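Local coordinates for uncharacterized protein Rv1825/MT1873 (Mycobacterium tuberculosis, PDB 3GMG) that is of unknown function but belongs to the UPF0749 (DUF881) family and is probably associated with the cell membrane, this chain being its C-terminal part, at residues P36-T41 / P113-A118; P51-D56 / G123-G128; E67-N72 / V78-D83; D83-G88 / S92-T97. All blocks are in the same frame, centred on the assembly; numbering follows the deposited sequence.

Contact 1 (P36-T41 / P113-A118); sequences PGVMIT and PTLAAA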
loop_
_atom_site.group_PDB
_atom_site.type_symbol
_atom_site.label_atom_id
_atom_site.label_comp_id
_atom_site.label_asym_id
_atom_site.label_seq_id
_atom_site.Cartn_x
_atom_site.Cartn_y
_atom_site.Cartn_z
ATOM N N PRO A 36 17.181 -6.310 14.638
ATOM C CA PRO A 36 18.175 -5.316 14.282
ATOM C C PRO A 36 17.571 -4.259 13.383
ATOM O O PRO A 36 16.550 -4.502 12.752
ATOM C CB PRO A 36 19.229 -6.124 13.520
ATOM C CG PRO A 36 18.517 -7.303 13.049
ATOM C CD PRO A 36 17.458 -7.619 14.022
ATOM N N GLY A 37 18.165 -3.088 13.334
ATOM C CA GLY A 37 17.662 -2.091 12.441
ATOM C C GLY A 37 18.421 -0.769 12.563
ATOM O O GLY A 37 19.596 -0.717 12.938
ATOM N N VAL A 38 17.696 0.313 12.316
ATOM C CA VAL A 38 18.235 1.661 12.462
ATOM C C VAL A 38 17.251 2.562 13.184
ATOM O O VAL A 38 16.042 2.308 13.194
ATOM C CB VAL A 38 18.596 2.311 11.126
ATOM C CG1 VAL A 38 19.685 1.508 10.429
ATOM C CG2 VAL A 38 17.347 2.481 10.210
ATOM N N MET A 39 17.809 3.583 13.836
ATOM C CA MET A 39 17.063 4.750 14.288
ATOM C C MET A 39 17.579 5.943 13.512
ATOM O O MET A 39 18.788 6.213 13.473
ATOM C CB MET A 39 17.251 4.967 15.778
ATOM C CG MET A 39 16.533 6.196 16.340
ATOM S SD MET A 39 16.552 6.404 18.182
ATOM C CE MET A 39 18.264 6.715 18.363
ATOM N N ILE A 40 16.650 6.659 12.903
ATOM C CA ILE A 40 16.937 7.821 12.096
ATOM C C ILE A 40 16.366 9.024 12.812
ATOM O O ILE A 40 15.177 9.049 13.112
ATOM C CB ILE A 40 16.261 7.716 10.719
ATOM C CG1 ILE A 40 16.703 6.424 10.016
ATOM C CG2 ILE A 40 16.558 8.965 9.868
ATOM C CD1 ILE A 40 15.774 5.950 8.959
ATOM N N THR A 41 17.213 9.998 13.107
ATOM C CA THR A 41 16.765 11.265 13.686
ATOM C C THR A 41 16.809 12.347 12.613
ATOM O O THR A 41 17.799 12.462 11.888
ATOM C CB THR A 41 17.647 11.675 14.837
ATOM O OG1 THR A 41 17.671 10.629 15.807
ATOM C CG2 THR A 41 17.133 12.960 15.459
ATOM N N PRO A 113 23.243 -2.304 8.034
ATOM C CA PRO A 113 24.056 -1.675 7.005
ATOM C C PRO A 113 23.294 -1.349 5.693
ATOM O O PRO A 113 23.603 -0.338 5.039
ATOM C CB PRO A 113 25.161 -2.721 6.766
ATOM C CG PRO A 113 25.234 -3.463 8.043
ATOM C CD PRO A 113 23.840 -3.565 8.517
ATOM N N THR A 114 22.316 -2.172 5.321
ATOM C CA THR A 114 21.542 -1.930 4.100
ATOM C C THR A 114 20.620 -0.730 4.287
ATOM O O THR A 114 20.513 0.119 3.404
ATOM C CB THR A 114 20.708 -3.145 3.694
ATOM O OG1 THR A 114 21.557 -4.306 3.667
ATOM C CG2 THR A 114 20.073 -2.946 2.334
ATOM N N LEU A 115 19.945 -0.682 5.440
ATOM C CA LEU A 115 19.081 0.465 5.746
ATOM C C LEU A 115 19.901 1.739 5.797
ATOM O O LEU A 115 19.480 2.748 5.269
ATOM C CB LEU A 115 18.366 0.244 7.090
ATOM C CG LEU A 115 17.411 -0.954 7.126
ATOM C CD1 LEU A 115 16.951 -1.276 8.553
ATOM C CD2 LEU A 115 16.212 -0.750 6.227
ATOM N N ALA A 116 21.082 1.707 6.411
ATOM C CA ALA A 116 21.941 2.886 6.447
ATOM C C ALA A 116 22.407 3.293 5.061
ATOM O O ALA A 116 22.437 4.475 4.737
ATOM C CB ALA A 116 23.129 2.664 7.370
ATOM N N ALA A 117 22.777 2.311 4.239
ATOM C CA ALA A 117 23.194 2.596 2.857
ATOM C C ALA A 117 22.102 3.323 2.089
ATOM O O ALA A 117 22.391 4.293 1.374
ATOM C CB ALA A 117 23.590 1.306 2.125
ATOM N N ALA A 118 20.852 2.884 2.249
ATOM C CA ALA A 118 19.732 3.524 1.574
ATOM C C ALA A 118 19.658 4.985 1.952
ATOM O O ALA A 118 19.440 5.852 1.105
ATOM C CB ALA A 118 18.408 2.818 1.870
#
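V38 and L115 meet through carbon alone, and the shortest polar bond within the two segments lies in the helix that carries L115. It runs from A117 N to P113 O at 2.9 Å. The strand of 37-41 and the helix of 113-118 approach to 7.6 Å between their axes, with 36° between their N-to-C directions. V38 turns toward the helix and spreads both methyls over the base of the leucine. CG1 of V38 lies 3.8 Å from CB of L115. CG2 of V38 stands 4.0 Å from CB of L115, and also reaches CD1 of L115. This two-pronged fit follows from chi1 of V38 (-62°), which sets CG2 between the backbone N and the carbonyl carbon. L115 sends CD1 on along the strand, to 4.0 Å from CA of G37. A116 adds little more than its backbone N, near CG1 of V38.

The strand lies inside a five-stranded antiparallel sheet, between strands 104-109 and 135-141. Four of these strands and two helical regions follow the beta-alpha-beta-beta-alpha-beta order of a ferredoxin-like fold, and helix 112-119 covers one sheet face. Beyond the strand, L115 packs on L61 of helix 51-63, and A116 on V138. Both regions are predicted to be membrane-spanning helices, yet here 37-41 is a strand and 113-118 part of a short helix in a folded domain. The touching residues are buried and apolar or lack a side chain, so dispersion and the exclusion of water probably hold this small contact.

Contact 2 (P51-D56 / G123-G128); sequences PEVMID and GGAQDG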
loop_
_atom_site.group_PDB
_atom_site.type_symbol
_atom_site.label_atom_id
_atom_site.label_comp_id
_atom_site.label_asym_id
_atom_site.label_seq_id
_atom_site.Cartn_x
_atom_site.Cartn_y
_atom_site.Cartn_z
ATOM N N PRO A 51 6.008 16.864 3.483
ATOM C CA PRO A 51 5.514 15.481 3.422
ATOM C C PRO A 51 6.278 14.585 2.448
ATOM O O PRO A 51 6.510 13.411 2.750
ATOM C CB PRO A 51 4.058 15.640 2.987
ATOM C CG PRO A 51 3.684 17.006 3.438
ATOM C CD PRO A 51 4.900 17.844 3.433
ATOM N N GLU A 52 6.670 15.139 1.307
ATOM C CA GLU A 52 7.326 14.378 0.251
ATOM C C GLU A 52 8.616 13.743 0.749
ATOM O O GLU A 52 8.958 12.611 0.371
ATOM C CB GLU A 52 7.626 15.303 -0.945
ATOM C CG GLU A 52 6.396 15.679 -1.787
ATOM C CD GLU A 52 5.478 16.746 -1.177
ATOM O OE1 GLU A 52 4.351 16.891 -1.704
ATOM O OE2 GLU A 52 5.852 17.441 -0.199
ATOM N N VAL A 53 9.343 14.476 1.579
ATOM C CA VAL A 53 10.603 13.991 2.124
ATOM C C VAL A 53 10.349 12.815 3.069
ATOM O O VAL A 53 11.074 11.824 3.033
ATOM C CB VAL A 53 11.381 15.089 2.862
ATOM C CG1 VAL A 53 12.651 14.541 3.476
ATOM C CG2 VAL A 53 11.701 16.243 1.906
ATOM N N MET A 54 9.313 12.910 3.898
ATOM C CA MET A 54 9.011 11.811 4.811
ATOM C C MET A 54 8.525 10.574 4.049
ATOM O O MET A 54 8.862 9.427 4.391
ATOM C CB MET A 54 8.020 12.238 5.899
ATOM C CG MET A 54 7.756 11.163 6.946
ATOM S SD MET A 54 9.165 10.739 8.032
ATOM C CE MET A 54 9.143 12.166 9.150
ATOM N N ILE A 55 7.760 10.782 2.983
ATOM C CA ILE A 55 7.354 9.673 2.125
ATOM C C ILE A 55 8.595 9.008 1.495
ATOM O O ILE A 55 8.690 7.775 1.439
ATOM C CB ILE A 55 6.381 10.141 1.016
ATOM C CG1 ILE A 55 5.042 10.548 1.625
ATOM C CG2 ILE A 55 6.197 9.041 -0.024
ATOM C CD1 ILE A 55 4.250 11.511 0.755
ATOM N N ASP A 56 9.551 9.816 1.040
ATOM C CA ASP A 56 10.831 9.292 0.515
ATOM C C ASP A 56 11.613 8.474 1.563
ATOM O O ASP A 56 12.203 7.434 1.242
ATOM C CB ASP A 56 11.739 10.420 -0.002
ATOM C CG ASP A 56 11.237 11.065 -1.298
ATOM O OD1 ASP A 56 10.336 10.523 -1.969
ATOM O OD2 ASP A 56 11.769 12.150 -1.629
ATOM N N GLY A 123 20.451 12.132 -3.729
ATOM C CA GLY A 123 19.243 12.495 -4.453
ATOM C C GLY A 123 17.932 12.114 -3.806
ATOM O O GLY A 123 16.879 12.286 -4.401
ATOM N N GLY A 124 17.975 11.593 -2.584
ATOM C CA GLY A 124 16.748 11.206 -1.907
ATOM C C GLY A 124 16.441 12.016 -0.663
ATOM O O GLY A 124 16.698 13.227 -0.599
ATOM N N ALA A 125 15.897 11.334 0.337
ATOM C CA ALA A 125 15.360 11.994 1.519
ATOM C C ALA A 125 16.419 12.760 2.291
ATOM O O ALA A 125 16.170 13.887 2.731
ATOM C CB ALA A 125 14.687 10.981 2.436
ATOM N N GLN A 126 17.599 12.179 2.483
ATOM C CA GLN A 126 18.621 12.865 3.280
ATOM C C GLN A 126 19.068 14.140 2.592
ATOM O O GLN A 126 19.268 15.166 3.253
ATOM C CB GLN A 126 19.833 11.989 3.607
ATOM C CG GLN A 126 20.841 12.741 4.470
ATOM C CD GLN A 126 21.920 11.906 5.106
ATOM O OE1 GLN A 126 22.664 12.425 5.932
ATOM N NE2 GLN A 126 22.035 10.606 4.740
ATOM N N ASP A 127 19.243 14.092 1.277
ATOM C CA ASP A 127 19.597 15.309 0.551
ATOM C C ASP A 127 18.492 16.348 0.639
ATOM O O ASP A 127 18.786 17.554 0.737
ATOM C CB ASP A 127 19.976 14.995 -0.899
ATOM C CG ASP A 127 21.409 14.534 -1.030
ATOM O OD1 ASP A 127 22.192 14.648 -0.065
ATOM O OD2 ASP A 127 21.775 14.071 -2.131
ATOM N N GLY A 128 17.238 15.897 0.655
ATOM C CA GLY A 128 16.094 16.799 0.857
ATOM C C GLY A 128 16.091 17.457 2.222
ATOM O O GLY A 128 15.710 18.628 2.374
HETATM O O HOH W 1 13.471 14.152 -0.678
#
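V53 has CG1 anti to its backbone N (chi1 177°), which sends that methyl across to the first turn of the facing helix. There CG1 of V53 lies 3.7 Å from O of A125. D56 follows one turn further on, and CB of D56 rests 3.9 Å from CB of A125. The alanine methyl thus sits in a shallow seat on helix 51-63, with the backbone O of V53 3.8 Å from CB of A125. G128 presents no side chain where CG2 of V53 faces it.

The pair joins the N-terminal turns of two helices of the DUF881 domain, 51-63 and 125-131. G124 is the N-cap of the second. E60, further along helix 51-63, accepts a hydrogen bond from A125 N through OE2, so its carboxylate meets the start of that helix. A water adds a looser link, donating to OD2 of D56 at 2.8 Å and weakly to O of G124. The turn before the helix is tied to it as well. G123 N donates to OD2 of D127 at 2.8 Å, nearly straight at 168°, on the anti side and well out of the carboxylate plane.

Contact 3 (E67-N72 / V78-D83); sequences EAIQIN and VRVGVD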
loop_
_atom_site.group_PDB
_atom_site.type_symbol
_atom_site.label_atom_id
_atom_site.label_comp_id
_atom_site.label_asym_id
_atom_site.label_seq_id
_atom_site.Cartn_x
_atom_site.Cartn_y
_atom_site.Cartn_z
ATOM N N GLU A 67 11.247 -4.331 7.526
ATOM C CA GLU A 67 10.120 -5.215 7.849
ATOM C C GLU A 67 9.115 -4.624 8.836
ATOM O O GLU A 67 8.020 -5.167 9.037
ATOM C CB GLU A 67 10.660 -6.564 8.355
ATOM C CG GLU A 67 11.505 -7.238 7.277
ATOM C CD GLU A 67 12.127 -8.555 7.696
ATOM O OE1 GLU A 67 12.093 -8.871 8.898
ATOM O OE2 GLU A 67 12.623 -9.292 6.797
ATOM N N ALA A 68 9.494 -3.516 9.490
ATOM C CA ALA A 68 8.612 -2.776 10.353
ATOM C C ALA A 68 9.185 -1.379 10.417
ATOM O O ALA A 68 10.401 -1.207 10.437
ATOM C CB ALA A 68 8.536 -3.408 11.759
ATOM N N ILE A 69 8.305 -0.374 10.413
ATOM C CA ILE A 69 8.703 1.033 10.472
ATOM C C ILE A 69 7.757 1.771 11.401
ATOM O O ILE A 69 6.537 1.577 11.346
ATOM C CB ILE A 69 8.693 1.711 9.072
ATOM C CG1 ILE A 69 9.619 0.968 8.106
ATOM C CG2 ILE A 69 9.135 3.190 9.149
ATOM C CD1 ILE A 69 9.509 1.479 6.655
ATOM N N GLN A 70 8.327 2.617 12.257
ATOM C CA GLN A 70 7.555 3.481 13.140
ATOM C C GLN A 70 8.088 4.894 13.031
ATOM O O GLN A 70 9.286 5.111 13.016
ATOM C CB GLN A 70 7.709 2.983 14.572
ATOM C CG GLN A 70 6.947 3.750 15.620
ATOM C CD GLN A 70 6.974 3.055 16.954
ATOM O OE1 GLN A 70 6.748 1.840 17.062
ATOM N NE2 GLN A 70 7.201 3.830 18.001
ATOM N N ILE A 71 7.188 5.875 12.952
ATOM C CA ILE A 71 7.583 7.290 12.928
ATOM C C ILE A 71 7.145 7.933 14.237
ATOM O O ILE A 71 5.975 7.856 14.579
ATOM C CB ILE A 71 6.952 8.020 11.741
ATOM C CG1 ILE A 71 7.402 7.359 10.434
ATOM C CG2 ILE A 71 7.338 9.505 11.748
ATOM C CD1 ILE A 71 6.679 7.853 9.205
ATOM N N ASN A 72 8.090 8.531 14.958
ATOM C CA ASN A 72 7.837 9.192 16.244
ATOM C C ASN A 72 8.111 10.683 16.139
ATOM O O ASN A 72 8.973 11.127 15.372
ATOM C CB ASN A 72 8.782 8.668 17.320
ATOM C CG ASN A 72 8.531 7.208 17.723
ATOM O OD1 ASN A 72 7.459 6.684 17.538
ATOM N ND2 ASN A 72 9.528 6.584 18.356
ATOM N N VAL A 78 3.509 6.528 15.157
ATOM C CA VAL A 78 2.688 5.950 14.103
ATOM C C VAL A 78 3.387 4.709 13.561
ATOM O O VAL A 78 4.544 4.762 13.184
ATOM C CB VAL A 78 2.457 6.933 12.956
ATOM C CG1 VAL A 78 1.539 6.307 11.895
ATOM C CG2 VAL A 78 1.840 8.238 13.481
ATOM N N ARG A 79 2.675 3.591 13.551
ATOM C CA ARG A 79 3.133 2.368 12.912
ATOM C C ARG A 79 2.842 2.475 11.435
ATOM O O ARG A 79 1.693 2.633 11.032
ATOM C CB ARG A 79 2.383 1.166 13.494
ATOM C CG ARG A 79 2.786 -0.176 12.871
ATOM C CD ARG A 79 4.255 -0.514 13.141
ATOM N NE ARG A 79 4.570 -1.897 12.776
ATOM C CZ ARG A 79 4.310 -2.966 13.514
ATOM N NH1 ARG A 79 4.611 -4.182 13.032
ATOM N NH2 ARG A 79 3.722 -2.849 14.701
ATOM N N VAL A 80 3.877 2.403 10.622
ATOM C CA VAL A 80 3.710 2.515 9.180
ATOM C C VAL A 80 3.135 1.234 8.614
ATOM O O VAL A 80 3.478 0.135 9.038
ATOM C CB VAL A 80 5.050 2.839 8.481
ATOM C CG1 VAL A 80 4.908 2.843 6.962
ATOM C CG2 VAL A 80 5.561 4.189 8.940
ATOM N N GLY A 81 2.220 1.399 7.658
ATOM C CA GLY A 81 1.711 0.280 6.876
ATOM C C GLY A 81 1.633 0.634 5.409
ATOM O O GLY A 81 1.985 1.738 4.992
ATOM N N VAL A 82 1.131 -0.320 4.629
ATOM C CA VAL A 82 1.174 -0.217 3.172
ATOM C C VAL A 82 0.394 0.992 2.648
ATOM O O VAL A 82 0.804 1.618 1.677
ATOM C CB VAL A 82 0.689 -1.534 2.513
ATOM C CG1 VAL A 82 -0.764 -1.827 2.888
ATOM C CG2 VAL A 82 0.877 -1.466 0.999
ATOM N N ASP A 83 -0.683 1.360 3.343
ATOM C CA ASP A 83 -1.511 2.499 2.954
ATOM C C ASP A 83 -1.237 3.764 3.748
ATOM O O ASP A 83 -2.014 4.714 3.685
ATOM C CB ASP A 83 -3.014 2.138 3.025
ATOM C CG ASP A 83 -3.500 1.779 4.436
ATOM O OD1 ASP A 83 -2.697 1.413 5.316
ATOM O OD2 ASP A 83 -4.734 1.840 4.672
HETATM O O HOH W 2 5.597 -4.544 10.364
HETATM O O HOH W 3 5.572 -1.258 10.083
#
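The guanidinium of R79 is met at its edge, near its plane, by the carbonyl O of I69, while the methyl of A68 approaches obliquely. Two waters also lie in its plane: one 2.9 Å from NH1 of R79, the other 2.9 Å from NE. The first links NH1 to the carbonyl O of E67. R79 leaves its backbone extended and then bends at chi2 (63°), which lays CD 3.6 Å from the O of I69. Its NH2 is held by the carbonyl oxygens of A148 and V31. The amide of Q70 meets N72 edge-on: NE2 of Q70 donates to OD1 of N72 at 2.9 Å, in the amide plane and on a lone pair of OD1.

Below these polar groups runs the ladder of a beta hairpin at the edge of the five-stranded sheet. I71 and V78 are a hydrogen-bonded pair, with I71 N to V78 O and V78 N to I71 O both 2.9 Å. Q70 and R79 form the non-hydrogen-bonded pair beside it. Next, V80 N donates to I69 O, but the second water bridges I69 N and V80 O, where a direct backbone bond would otherwise complete the pair. On the apolar face CG2 of V80 packs against CG2 of I69 (3.7 Å) and CD1 of I71 (3.8 Å), under L61 and I58 of helix 51-63. Here the face with I69, I71 and V80 is apolar, while the face with Q70 and R79 holds a buried cation. Carbonyl oxygens and waters spread around the guanidinium probably offset its charge.

Contact 4 (D83-G88 / S92-T97); sequences DTWVVG and SLTVDT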
loop_
_atom_site.group_PDB
_atom_site.type_symbol
_atom_site.label_atom_id
_atom_site.label_comp_id
_atom_site.label_asym_id
_atom_site.label_seq_id
_atom_site.Cartn_x
_atom_site.Cartn_y
_atom_site.Cartn_z
ATOM N N ASP A 83 -0.683 1.360 3.343
ATOM C CA ASP A 83 -1.511 2.499 2.954
ATOM C C ASP A 83 -1.237 3.764 3.748
ATOM O O ASP A 83 -2.014 4.714 3.685
ATOM C CB ASP A 83 -3.014 2.138 3.025
ATOM C CG ASP A 83 -3.500 1.779 4.436
ATOM O OD1 ASP A 83 -2.697 1.413 5.316
ATOM O OD2 ASP A 83 -4.734 1.840 4.672
ATOM N N THR A 84 -0.123 3.800 4.482
ATOM C CA THR A 84 0.238 4.997 5.219
ATOM C C THR A 84 0.391 6.178 4.277
ATOM O O THR A 84 0.981 6.050 3.210
ATOM C CB THR A 84 1.538 4.789 6.018
ATOM O OG1 THR A 84 1.245 3.983 7.163
ATOM C CG2 THR A 84 2.122 6.128 6.472
ATOM N N TRP A 85 -0.165 7.314 4.684
ATOM C CA TRP A 85 -0.084 8.552 3.912
ATOM C C TRP A 85 0.500 9.645 4.777
ATOM O O TRP A 85 0.383 9.599 6.002
ATOM C CB TRP A 85 -1.468 8.983 3.379
ATOM C CG TRP A 85 -2.606 8.951 4.392
ATOM C CD1 TRP A 85 -3.530 7.954 4.549
ATOM C CD2 TRP A 85 -2.944 9.960 5.363
ATOM N NE1 TRP A 85 -4.411 8.269 5.558
ATOM C CE2 TRP A 85 -4.075 9.492 6.075
ATOM C CE3 TRP A 85 -2.401 11.208 5.701
ATOM C CZ2 TRP A 85 -4.672 10.231 7.105
ATOM C CZ3 TRP A 85 -2.986 11.937 6.735
ATOM C CH2 TRP A 85 -4.117 11.449 7.414
ATOM N N VAL A 86 1.137 10.612 4.130
ATOM C CA VAL A 86 1.675 11.784 4.813
ATOM C C VAL A 86 1.192 13.040 4.092
ATOM O O VAL A 86 1.380 13.178 2.884
ATOM C CB VAL A 86 3.217 11.780 4.829
ATOM C CG1 VAL A 86 3.746 12.930 5.688
ATOM C CG2 VAL A 86 3.751 10.427 5.320
ATOM N N VAL A 87 0.582 13.942 4.849
ATOM C CA VAL A 87 0.169 15.247 4.311
ATOM C C VAL A 87 0.629 16.334 5.269
ATOM O O VAL A 87 1.247 16.052 6.297
ATOM C CB VAL A 87 -1.365 15.333 4.088
ATOM C CG1 VAL A 87 -1.835 14.255 3.128
ATOM C CG2 VAL A 87 -2.114 15.255 5.404
ATOM N N GLY A 88 0.360 17.583 4.914
ATOM C CA GLY A 88 0.675 18.698 5.767
ATOM C C GLY A 88 1.754 19.589 5.211
ATOM O O GLY A 88 1.930 19.697 4.000
ATOM N N SER A 92 4.574 20.507 10.623
ATOM C CA SER A 92 3.302 19.899 10.999
ATOM C C SER A 92 2.880 18.868 9.945
ATOM O O SER A 92 2.101 19.151 9.031
ATOM C CB SER A 92 2.224 20.994 11.208
ATOM O OG SER A 92 0.978 20.417 11.563
ATOM N N LEU A 93 3.436 17.659 10.065
ATOM C CA LEU A 93 3.155 16.564 9.146
ATOM C C LEU A 93 2.107 15.635 9.751
ATOM O O LEU A 93 2.294 15.142 10.875
ATOM C CB LEU A 93 4.433 15.758 8.887
ATOM C CG LEU A 93 5.619 16.493 8.274
ATOM C CD1 LEU A 93 6.772 15.527 8.054
ATOM C CD2 LEU A 93 5.268 17.158 6.956
ATOM N N THR A 94 1.019 15.379 9.029
ATOM C CA THR A 94 -0.005 14.452 9.487
ATOM C C THR A 94 0.270 13.101 8.834
ATOM O O THR A 94 0.223 12.965 7.611
ATOM C CB THR A 94 -1.442 14.945 9.151
ATOM O OG1 THR A 94 -1.629 16.250 9.711
ATOM C CG2 THR A 94 -2.493 14.006 9.717
ATOM N N VAL A 95 0.583 12.114 9.667
ATOM C CA VAL A 95 0.836 10.750 9.216
ATOM C C VAL A 95 -0.277 9.856 9.759
ATOM O O VAL A 95 -0.409 9.692 10.975
ATOM C CB VAL A 95 2.211 10.235 9.710
ATOM C CG1 VAL A 95 2.522 8.885 9.077
ATOM C CG2 VAL A 95 3.334 11.241 9.388
ATOM N N ASP A 96 -1.108 9.313 8.873
ATOM C CA ASP A 96 -2.249 8.478 9.276
ATOM C C ASP A 96 -3.065 9.102 10.430
ATOM O O ASP A 96 -3.325 8.474 11.452
ATOM C CB ASP A 96 -1.759 7.068 9.626
ATOM C CG ASP A 96 -1.178 6.343 8.427
ATOM O OD1 ASP A 96 -1.360 6.821 7.286
ATOM O OD2 ASP A 96 -0.532 5.293 8.620
ATOM N N THR A 97 -3.430 10.367 10.239
ATOM C CA THR A 97 -4.242 11.167 11.178
ATOM C C THR A 97 -3.483 11.743 12.366
ATOM O O THR A 97 -4.038 12.575 13.089
ATOM C CB THR A 97 -5.510 10.433 11.736
ATOM O OG1 THR A 97 -5.153 9.588 12.837
ATOM C CG2 THR A 97 -6.230 9.636 10.646
HETATM O O HOH W 4 -3.562 4.963 6.664
#
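W85 to G88 pair antiparallel with L93 to D96: V87 and T94 exchange two hydrogen bonds, V87 N to T94 O at 3.0 Å and T94 N to V87 O, while V86 faces V95 in a non-hydrogen-bonded pair. D96 N continues the ladder with a longer bond to W85 O.

Here facing residues grip the carboxylate of D96. T84 OG1 donates to OD2 of D96 at 2.6 Å on the syn lone pair. W85 N donates to OD1 of D96 at 2.9 Å, also on the syn side, 21° out of plane. The indole of W85 (chi1 47°) swings across and lies over D96 and beside T94 and T97. D96 N lies 3.7 Å above one ring face, toward the rim, and CZ3 of W85 meets CG2 of T94 at 3.7 Å. On the other face V86 CG1 lies 4.1 Å from V95 CG2, and V86 and L93 pack on P51 of helix 51-63.

T84 OG1 also accepts from G81 N, and R150 makes a long, weak ion pair with OD2 of D96. D96, probably ionised, thus ties T84 and W85 to the open end of the hairpin through its two oxygens.

In the fold
From the N terminus, the chain lays strand 37-43 and then helix 51-63. Contact 1 closes the loop from that strand to helix 112-119; contact 2 closes the one from helix 51-63 to helix 125-131. These two long loops cross, their segments alternating along the chain. Contacts 3 and 4 are short hairpins in series, sharing D83, and both nest inside the two long loops. Contact 3 completes one edge of the five-stranded sheet that contact 1 also reaches. Contact 4 pairs two strands of the three-stranded sheet, on the opposite side of the chain's centre from contact 1. Helix 51-63 links the groups: M54 touches I71 of contact 3, and P51 packs on contact 4.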